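Local coordinates for protein NAD(P)H-FMN oxidoreductase (Bacillus subtilis, PDB 5LVA) that binds FMN in a flavodoxin-like fold and probably acts as an NAD(P)H-dependent flavin oxidoreductase, at residues A20-L25 / I31-L36; K49-C54 / D80-Y85; Y85-G90 / T94-K99. All blocks are in the same frame, centred on the assembly; numbering follows the deposited sequence.

Contact 1. Residues A20-L25 / I31-L36; sequences AFADTL and ITLRDL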
loop_
_atom_site.group_PDB
_atom_site.type_symbol
_atom_site.label_atom_id
_atom_site.label_comp_id
_atom_site.label_asym_id
_atom_site.label_seq_id
_atom_site.Cartn_x
_atom_site.Cartn_y
_atom_site.Cartn_z
ATOM N N ALA A 20 -4.750 -2.403 -13.142
ATOM C CA ALA A 20 -3.908 -1.719 -14.112
ATOM C C ALA A 20 -2.557 -1.318 -13.529
ATOM O O ALA A 20 -1.534 -1.365 -14.209
ATOM C CB ALA A 20 -4.613 -0.498 -14.640
ATOM N N PHE A 21 -2.561 -0.907 -12.273
ATOM C CA PHE A 21 -1.340 -0.489 -11.611
ATOM C C PHE A 21 -0.446 -1.692 -11.386
ATOM O O PHE A 21 0.739 -1.665 -11.695
ATOM C CB PHE A 21 -1.645 0.202 -10.278
ATOM C CG PHE A 21 -2.213 1.575 -10.416
ATOM C CD1 PHE A 21 -2.479 2.115 -11.657
ATOM C CD2 PHE A 21 -2.457 2.342 -9.295
ATOM C CE1 PHE A 21 -2.999 3.375 -11.778
ATOM C CE2 PHE A 21 -2.972 3.610 -9.412
ATOM C CZ PHE A 21 -3.240 4.126 -10.652
ATOM N N ALA A 22 -1.028 -2.746 -10.839
ATOM C CA ALA A 22 -0.308 -3.987 -10.612
ATOM C C ALA A 22 0.309 -4.557 -11.896
ATOM O O ALA A 22 1.418 -5.078 -11.860
ATOM C CB ALA A 22 -1.228 -5.011 -9.979
ATOM N N ASP A 23 -0.402 -4.456 -13.018
ATOM C CA ASP A 23 0.071 -5.008 -14.295
ATOM C C ASP A 23 1.423 -4.462 -14.732
ATOM O O ASP A 23 2.205 -5.159 -15.366
ATOM C CB ASP A 23 -0.939 -4.735 -15.417
ATOM C CG ASP A 23 -2.115 -5.688 -15.399
ATOM O OD1 ASP A 23 -2.005 -6.772 -14.799
ATOM O OD2 ASP A 23 -3.152 -5.348 -16.002
ATOM N N THR A 24 1.688 -3.209 -14.394
ATOM C CA THR A 24 2.891 -2.534 -14.845
ATOM C C THR A 24 4.149 -3.033 -14.141
ATOM O O THR A 24 5.248 -2.679 -14.533
ATOM C CB THR A 24 2.776 -1.026 -14.631
ATOM O OG1 THR A 24 2.830 -0.747 -13.232
ATOM C CG2 THR A 24 1.464 -0.515 -15.170
ATOM N N LEU A 25 3.988 -3.864 -13.115
ATOM C CA LEU A 25 5.121 -4.338 -12.320
ATOM C C LEU A 25 5.445 -5.840 -12.474
ATOM O O LEU A 25 6.391 -6.340 -11.866
ATOM C CB LEU A 25 4.863 -4.025 -10.847
ATOM C CG LEU A 25 4.852 -2.553 -10.405
ATOM C CD1 LEU A 25 4.477 -2.450 -8.946
ATOM C CD2 LEU A 25 6.194 -1.876 -10.629
ATOM N N ILE A 31 10.903 -6.201 -8.148
ATOM C CA ILE A 31 9.546 -6.170 -7.636
ATOM C C ILE A 31 9.023 -7.556 -7.319
ATOM O O ILE A 31 9.063 -8.449 -8.149
ATOM C CB ILE A 31 8.565 -5.523 -8.626
ATOM C CG1 ILE A 31 9.002 -4.116 -8.995
ATOM C CG2 ILE A 31 7.194 -5.454 -8.012
ATOM C CD1 ILE A 31 8.908 -3.179 -7.862
ATOM N N THR A 32 8.525 -7.712 -6.103
ATOM C CA THR A 32 7.732 -8.861 -5.709
ATOM C C THR A 32 6.290 -8.408 -5.508
ATOM O O THR A 32 5.980 -7.791 -4.499
ATOM C CB THR A 32 8.256 -9.469 -4.415
ATOM O OG1 THR A 32 9.668 -9.629 -4.508
ATOM C CG2 THR A 32 7.603 -10.785 -4.115
ATOM N N LEU A 33 5.409 -8.682 -6.459
ATOM C CA LEU A 33 4.019 -8.285 -6.281
ATOM C C LEU A 33 3.234 -9.448 -5.719
ATOM O O LEU A 33 3.476 -10.586 -6.065
ATOM C CB LEU A 33 3.401 -7.788 -7.587
ATOM C CG LEU A 33 2.024 -7.148 -7.384
ATOM C CD1 LEU A 33 1.890 -5.885 -8.204
ATOM C CD2 LEU A 33 0.911 -8.099 -7.744
ATOM N N ARG A 34 2.321 -9.150 -4.808
ATOM C CA ARG A 34 1.500 -10.167 -4.186
ATOM C C ARG A 34 0.062 -9.684 -4.094
ATOM O O ARG A 34 -0.200 -8.509 -3.886
ATOM C CB ARG A 34 2.030 -10.530 -2.804
ATOM C CG ARG A 34 3.373 -11.199 -2.815
ATOM C CD ARG A 34 3.836 -11.538 -1.408
ATOM N NE ARG A 34 2.992 -12.548 -0.787
ATOM C CZ ARG A 34 2.620 -12.534 0.486
ATOM N NH1 ARG A 34 3.016 -11.554 1.278
ATOM N NH2 ARG A 34 1.843 -13.491 0.967
ATOM N N ASP A 35 -0.858 -10.622 -4.270
ATOM C CA ASP A 35 -2.283 -10.388 -4.191
ATOM C C ASP A 35 -2.762 -11.107 -2.957
ATOM O O ASP A 35 -3.024 -12.317 -2.991
ATOM C CB ASP A 35 -2.974 -10.912 -5.451
ATOM C CG ASP A 35 -4.475 -10.726 -5.436
ATOM O OD1 ASP A 35 -5.065 -10.427 -4.389
ATOM O OD2 ASP A 35 -5.076 -10.898 -6.501
ATOM N N LEU A 36 -2.891 -10.378 -1.861
ATOM C CA LEU A 36 -3.101 -11.036 -0.584
ATOM C C LEU A 36 -4.474 -11.663 -0.408
ATOM O O LEU A 36 -4.578 -12.714 0.200
ATOM C CB LEU A 36 -2.820 -10.060 0.546
ATOM C CG LEU A 36 -1.312 -10.110 0.763
ATOM C CD1 LEU A 36 -0.632 -8.896 0.166
ATOM C CD2 LEU A 36 -0.986 -10.300 2.200
#
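The carbonyl O of Phe-21 takes two donors from one residue, OG1 of Thr-24 at 2.8 Å and, less closely, its backbone N, in the turn that carries Ala-22 and Leu-25 to their partners Leu-33 and Ile-31. The hydroxyl lies in the carbonyl plane, at a C=O...donor angle of 152°, and so ties the Thr-24 side chain back onto the helix. Leu-25 N reaches Ala-22 O at 3.1 Å, continuing the turn into the loop toward strand 31-35.

The side chains that meet across the contact are all apolar. Leu-25 and Ile-31 cross at about a right angle: CB of Leu-25 rests on the CG2 branch of Ile-31 at 3.9 Å, while its CD2 meets CG1 of the same isoleucine at 3.9 Å. Leu-33 reaches the helix through one methyl, its CD1 lying 3.7 Å from CB of Ala-22; with CG anti to the backbone N (chi1 -170°), the side chain leaves the strand on the helix side and CD1 comes to the alanine. The other methyl of Leu-25, CD1, comes to 4.4 Å from the same Leu-33 CD1, so the leucines meet only loosely.

This is the helix-to-strand packing of a beta-alpha-beta unit, strand 3-7, helix 17-23 and strand 31-35, within the flavodoxin-like fold. Val-5 of strand 3-7 and Tyr-166 of helix 156-171 also touch Leu-25. With only apolar side chains meeting, the fit of helix to edge strand probably depends on shape and burial, while the polar bonds of Thr-24 OG1 and Leu-25 N are made within segment 20-25.

Contact 2. Residues K49-C54 / D80-Y85; sequences KEQKLC and DHVLLY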
loop_
_atom_site.group_PDB
_atom_site.type_symbol
_atom_site.label_atom_id
_atom_site.label_comp_id
_atom_site.label_asym_id
_atom_site.label_seq_id
_atom_site.Cartn_x
_atom_site.Cartn_y
_atom_site.Cartn_z
ATOM N N LYS A 49 5.485 -16.379 7.141
ATOM C CA LYS A 49 5.710 -16.158 5.722
ATOM C C LYS A 49 5.783 -14.673 5.408
ATOM O O LYS A 49 6.703 -14.218 4.732
ATOM C CB LYS A 49 4.600 -16.811 4.895
ATOM C CG LYS A 49 4.794 -16.679 3.385
ATOM C CD LYS A 49 3.578 -17.168 2.616
ATOM C CE LYS A 49 3.676 -16.780 1.153
ATOM N NZ LYS A 49 2.401 -17.039 0.409
ATOM N N GLU A 50 4.806 -13.927 5.914
ATOM C CA GLU A 50 4.741 -12.488 5.723
ATOM C C GLU A 50 5.948 -11.789 6.331
ATOM O O GLU A 50 6.599 -10.986 5.673
ATOM C CB GLU A 50 3.462 -11.933 6.329
ATOM C CG GLU A 50 2.212 -12.586 5.831
ATOM C CD GLU A 50 2.045 -12.456 4.346
ATOM O OE1 GLU A 50 2.283 -11.364 3.806
ATOM O OE2 GLU A 50 1.678 -13.461 3.715
ATOM N N GLN A 51 6.238 -12.097 7.589
ATOM C CA GLN A 51 7.425 -11.574 8.248
ATOM C C GLN A 51 8.680 -11.814 7.427
ATOM O O GLN A 51 9.463 -10.901 7.226
ATOM C CB GLN A 51 7.595 -12.192 9.632
ATOM C CG GLN A 51 6.703 -11.566 10.682
ATOM C CD GLN A 51 6.872 -12.198 12.033
ATOM O OE1 GLN A 51 7.642 -13.141 12.199
ATOM N NE2 GLN A 51 6.147 -11.694 13.007
ATOM N N LYS A 52 8.857 -13.039 6.944
ATOM C CA LYS A 52 10.061 -13.414 6.210
ATOM C C LYS A 52 10.205 -12.666 4.901
ATOM O O LYS A 52 11.310 -12.418 4.437
ATOM C CB LYS A 52 10.070 -14.908 5.932
ATOM C CG LYS A 52 10.649 -15.768 7.021
ATOM C CD LYS A 52 10.485 -17.229 6.625
ATOM C CE LYS A 52 11.693 -18.049 6.999
ATOM N NZ LYS A 52 12.958 -17.313 6.692
ATOM N N LEU A 53 9.083 -12.315 4.299
ATOM C CA LEU A 53 9.116 -11.576 3.051
ATOM C C LEU A 53 9.500 -10.128 3.289
ATOM O O LEU A 53 10.297 -9.573 2.541
ATOM C CB LEU A 53 7.769 -11.665 2.334
ATOM C CG LEU A 53 7.579 -12.997 1.618
ATOM C CD1 LEU A 53 6.140 -13.210 1.166
ATOM C CD2 LEU A 53 8.523 -13.066 0.455
ATOM N N CYS A 54 8.922 -9.519 4.320
ATOM C CA CYS A 54 9.306 -8.160 4.724
ATOM C C CYS A 54 10.807 -8.089 4.972
ATOM O O CYS A 54 11.478 -7.190 4.492
ATOM C CB CYS A 54 8.558 -7.709 5.988
ATOM S SG CYS A 54 6.767 -7.535 5.840
ATOM N N ASP A 80 -2.303 -6.189 12.396
ATOM C CA ASP A 80 -2.543 -6.743 13.715
ATOM C C ASP A 80 -1.811 -8.043 13.929
ATOM O O ASP A 80 -1.234 -8.267 14.995
ATOM C CB ASP A 80 -4.040 -6.964 13.940
ATOM C CG ASP A 80 -4.796 -5.677 14.114
ATOM O OD1 ASP A 80 -4.151 -4.612 14.129
ATOM O OD2 ASP A 80 -6.036 -5.720 14.235
ATOM N N HIS A 81 -1.840 -8.903 12.915
ATOM C CA HIS A 81 -1.363 -10.264 13.072
ATOM C C HIS A 81 0.113 -10.428 12.767
ATOM O O HIS A 81 0.763 -11.300 13.338
ATOM C CB HIS A 81 -2.174 -11.200 12.193
ATOM C CG HIS A 81 -3.576 -11.397 12.665
ATOM N ND1 HIS A 81 -4.337 -12.484 12.303
ATOM C CD2 HIS A 81 -4.358 -10.642 13.470
ATOM C CE1 HIS A 81 -5.525 -12.392 12.866
ATOM N NE2 HIS A 81 -5.565 -11.283 13.579
ATOM N N VAL A 82 0.644 -9.593 11.881
ATOM C CA VAL A 82 2.028 -9.744 11.454
ATOM C C VAL A 82 3.014 -8.921 12.289
ATOM O O VAL A 82 4.080 -9.420 12.652
ATOM C CB VAL A 82 2.183 -9.385 9.962
ATOM C CG1 VAL A 82 3.633 -9.470 9.525
ATOM C CG2 VAL A 82 1.330 -10.315 9.103
ATOM N N LEU A 83 2.657 -7.682 12.619
ATOM C CA LEU A 83 3.562 -6.794 13.359
ATOM C C LEU A 83 3.610 -7.084 14.861
ATOM O O LEU A 83 2.967 -6.418 15.655
ATOM C CB LEU A 83 3.165 -5.340 13.130
ATOM C CG LEU A 83 3.090 -4.901 11.668
ATOM C CD1 LEU A 83 2.472 -3.546 11.584
ATOM C CD2 LEU A 83 4.460 -4.884 11.036
ATOM N N LEU A 84 4.410 -8.071 15.243
ATOM C CA LEU A 84 4.370 -8.584 16.607
ATOM C C LEU A 84 5.544 -8.155 17.486
ATOM O O LEU A 84 6.609 -7.784 16.991
ATOM C CB LEU A 84 4.289 -10.106 16.581
ATOM C CG LEU A 84 3.059 -10.685 15.888
ATOM C CD1 LEU A 84 3.131 -12.192 15.891
ATOM C CD2 LEU A 84 1.796 -10.234 16.560
ATOM N N TYR A 85 5.304 -8.208 18.795
ATOM C CA TYR A 85 6.306 -7.917 19.800
ATOM C C TYR A 85 7.523 -8.790 19.568
ATOM O O TYR A 85 7.396 -9.970 19.342
ATOM C CB TYR A 85 5.739 -8.145 21.208
ATOM C CG TYR A 85 6.697 -7.744 22.305
ATOM C CD1 TYR A 85 7.726 -8.586 22.709
ATOM C CD2 TYR A 85 6.595 -6.502 22.915
ATOM C CE1 TYR A 85 8.615 -8.207 23.689
ATOM C CE2 TYR A 85 7.471 -6.121 23.897
ATOM C CZ TYR A 85 8.477 -6.975 24.282
ATOM O OH TYR A 85 9.348 -6.584 25.271
#
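In this contact the C-terminal end of helix 73-82 packs against the side of helix 47-56, combining an apolar seat for one valine with a single polar bond. Val-82, in the last turn of its helix, sets its two methyls against neighbouring residues of the other. CG2 lies 3.9 Å from CB of Glu-50, the two side chains crossing at about a right angle, and CG1 packs at 3.9 Å against CG of Gln-51, whose chain slides past the valine in the opposite direction.

Beyond CG the glutamine is extended, and its amide delivers NE2 to Val-82 O at 3.1 Å. The bond is nearly straight, with an N-H...O angle of 172°; the oxygen lies in the amide plane, and the nitrogen in the carbonyl plane. Both helices are crossover connections of the parallel sheet in this flavodoxin-like fold: helix 47-56 leads from strand 31-35 to strand 59-65, and helix 73-82 onward to strand 100-106. Val-82 closes its helix, so the carbonyl used by Gln-51 is at a helix end, and the chain leaves it at once through an inverse gamma turn centred on Leu-83.

Glu-50 offers Val-82 only its aliphatic part. Its chain bends at chi2 (-59°), taking the carboxylate away from the valine to Tyr-40 OH, Trp-78 NE1 and the guanidinium of Arg-34. On the more exposed flank, CD1 of Leu-84 approaches the glutamine NE2 at 4.2 Å.

Contact 3. Residues Y85-G90 / T94-K99; sequences YGWAYG and TALRGK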
loop_
_atom_site.group_PDB
_atom_site.type_symbol
_atom_site.label_atom_id
_atom_site.label_comp_id
_atom_site.label_asym_id
_atom_site.label_seq_id
_atom_site.Cartn_x
_atom_site.Cartn_y
_atom_site.Cartn_z
ATOM N N TYR A 85 5.304 -8.208 18.795
ATOM C CA TYR A 85 6.306 -7.917 19.800
ATOM C C TYR A 85 7.523 -8.790 19.568
ATOM O O TYR A 85 7.396 -9.970 19.342
ATOM C CB TYR A 85 5.739 -8.145 21.208
ATOM C CG TYR A 85 6.697 -7.744 22.305
ATOM C CD1 TYR A 85 7.726 -8.586 22.709
ATOM C CD2 TYR A 85 6.595 -6.502 22.915
ATOM C CE1 TYR A 85 8.615 -8.207 23.689
ATOM C CE2 TYR A 85 7.471 -6.121 23.897
ATOM C CZ TYR A 85 8.477 -6.975 24.282
ATOM O OH TYR A 85 9.348 -6.584 25.271
ATOM N N GLY A 86 8.709 -8.212 19.622
ATOM C CA GLY A 86 9.911 -8.998 19.443
ATOM C C GLY A 86 10.288 -9.165 17.988
ATOM O O GLY A 86 11.314 -9.757 17.670
ATOM N N TRP A 87 9.456 -8.652 17.092
ATOM C CA TRP A 87 9.797 -8.690 15.682
ATOM C C TRP A 87 9.744 -7.308 15.070
ATOM O O TRP A 87 10.705 -6.841 14.474
ATOM C CB TRP A 87 8.870 -9.630 14.901
ATOM C CG TRP A 87 9.286 -9.708 13.454
ATOM C CD1 TRP A 87 10.373 -10.358 12.953
ATOM C CD2 TRP A 87 8.636 -9.097 12.334
ATOM N NE1 TRP A 87 10.436 -10.197 11.599
ATOM C CE2 TRP A 87 9.385 -9.422 11.195
ATOM C CE3 TRP A 87 7.500 -8.302 12.187
ATOM C CZ2 TRP A 87 9.034 -8.978 9.931
ATOM C CZ3 TRP A 87 7.154 -7.874 10.937
ATOM C CH2 TRP A 87 7.913 -8.216 9.824
ATOM N N ALA A 88 8.599 -6.664 15.200
ATOM C CA ALA A 88 8.418 -5.367 14.586
ATOM C C ALA A 88 8.669 -4.274 15.617
ATOM O O ALA A 88 9.149 -3.198 15.292
ATOM C CB ALA A 88 7.034 -5.251 13.996
ATOM N N TYR A 89 8.349 -4.574 16.866
ATOM C CA TYR A 89 8.584 -3.656 17.956
ATOM C C TYR A 89 8.904 -4.450 19.194
ATOM O O TYR A 89 8.886 -5.677 19.180
ATOM C CB TYR A 89 7.369 -2.766 18.207
ATOM C CG TYR A 89 6.177 -3.498 18.782
ATOM C CD1 TYR A 89 5.342 -4.259 17.970
ATOM C CD2 TYR A 89 5.876 -3.415 20.135
ATOM C CE1 TYR A 89 4.254 -4.921 18.490
ATOM C CE2 TYR A 89 4.786 -4.074 20.661
ATOM C CZ TYR A 89 3.983 -4.829 19.836
ATOM O OH TYR A 89 2.900 -5.484 20.365
ATOM N N GLY A 90 9.170 -3.751 20.281
ATOM C CA GLY A 90 9.483 -4.429 21.512
ATOM C C GLY A 90 10.973 -4.589 21.627
ATOM O O GLY A 90 11.724 -4.059 20.811
ATOM N N THR A 94 13.227 -5.403 15.982
ATOM C CA THR A 94 13.952 -4.448 15.169
ATOM C C THR A 94 14.049 -4.842 13.673
ATOM O O THR A 94 14.756 -4.205 12.898
ATOM C CB THR A 94 15.351 -4.246 15.790
ATOM O OG1 THR A 94 15.881 -2.973 15.414
ATOM C CG2 THR A 94 16.309 -5.363 15.388
ATOM N N ALA A 95 13.276 -5.848 13.267
ATOM C CA ALA A 95 13.416 -6.450 11.937
ATOM C C ALA A 95 13.110 -5.497 10.788
ATOM O O ALA A 95 13.615 -5.666 9.678
ATOM C CB ALA A 95 12.526 -7.684 11.825
ATOM N N LEU A 96 12.284 -4.496 11.054
ATOM C CA LEU A 96 11.859 -3.583 10.007
ATOM C C LEU A 96 12.556 -2.240 10.107
ATOM O O LEU A 96 12.354 -1.369 9.264
ATOM C CB LEU A 96 10.350 -3.375 10.061
ATOM C CG LEU A 96 9.512 -4.645 10.025
ATOM C CD1 LEU A 96 8.054 -4.323 10.218
ATOM C CD2 LEU A 96 9.736 -5.362 8.710
ATOM N N ARG A 97 13.372 -2.058 11.134
ATOM C CA ARG A 97 13.970 -0.756 11.340
ATOM C C ARG A 97 14.905 -0.444 10.193
ATOM O O ARG A 97 15.789 -1.225 9.886
ATOM C CB ARG A 97 14.710 -0.696 12.676
ATOM C CG ARG A 97 14.682 0.685 13.313
ATOM C CD ARG A 97 15.435 0.716 14.622
ATOM N NE ARG A 97 16.751 0.105 14.496
ATOM C CZ ARG A 97 17.561 -0.137 15.521
ATOM N NH1 ARG A 97 17.183 0.185 16.752
ATOM N NH2 ARG A 97 18.746 -0.700 15.318
ATOM N N GLY A 98 14.683 0.688 9.537
ATOM C CA GLY A 98 15.543 1.101 8.447
ATOM C C GLY A 98 14.929 0.942 7.065
ATOM O O GLY A 98 15.319 1.636 6.134
ATOM N N LYS A 99 13.972 0.026 6.936
ATOM C CA LYS A 99 13.319 -0.231 5.654
ATOM C C LYS A 99 12.386 0.910 5.288
ATOM O O LYS A 99 11.953 1.651 6.152
ATOM C CB LYS A 99 12.543 -1.556 5.693
ATOM C CG LYS A 99 13.415 -2.782 5.914
ATOM C CD LYS A 99 12.596 -4.066 5.981
ATOM C CE LYS A 99 13.470 -5.277 6.229
ATOM N NZ LYS A 99 14.315 -5.628 5.051
HETATM O O HOH W 1 11.111 -3.225 13.428
#
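One face of the Trp-87 indole receives two bumps from the 94-99 loop, the methyl of Ala-95 and the branched end of Leu-96. CB of Ala-95 sits over the five-membered ring, 3.6 Å from its centroid and 25° off the normal, a CH-pi contact. Leu-96 covers the far part of the six-membered ring, its CD2 3.6 Å from CH2 and its CD1 3.7 Å from CZ3; both methyls of the leucine fork rest on that same face, at the ring's outer end. The same CD1 also meets CB of Ala-88 at 4.0 Å, so it fits into the corner formed by the indole and Ala-88.

The first torsion, CG anti to the backbone N (chi1 -177°), carries the indole back over the turn, although CB sets out away from it. Beneath it, Ala-95 N donates to Trp-87 O at 3.0 Å, approaching nearly along the C=O axis. A water bridges Leu-96 N and Ala-88 O, 2.7 Å from the latter.

Residues 94 to 97 form a type I beta turn in the long loop between helix 73-82 and strand 100-106, and NE1 of Trp-87 is hydrogen-bonded to OE2 of Glu-55. A leucine in place of the tryptophan would probably leave Ala-95 without its aromatic cover and Glu-55 without its indole donor. The two limbs of the loop thus meet through an indole face and a backbone bond beneath it, while the indole N-H joins them to helix 47-56.

Overall arrangement
The three contacts follow one another along the chain, and each touches the next. Contacts 1 and 2, with centres 20 Å apart, are joined by a salt bridge: Arg-34 NH1 of the edge strand lies 2.6 Å from Glu-50 OE1 of helix 47-56. Contacts 2 and 3 are closer, about 10 Å between centres, and share Tyr-85; Trp-87 CZ2 packs 3.3 Å from Gln-51 O. Contacts 1 and 3 do not meet, their nearest atoms being about 10 Å apart. Contact 1 lies nearest the flavin, the side chain of Ala-22 being about 9 Å from the bound FMN, whereas contacts 2 and 3 lie away from the known FMN-binding residues.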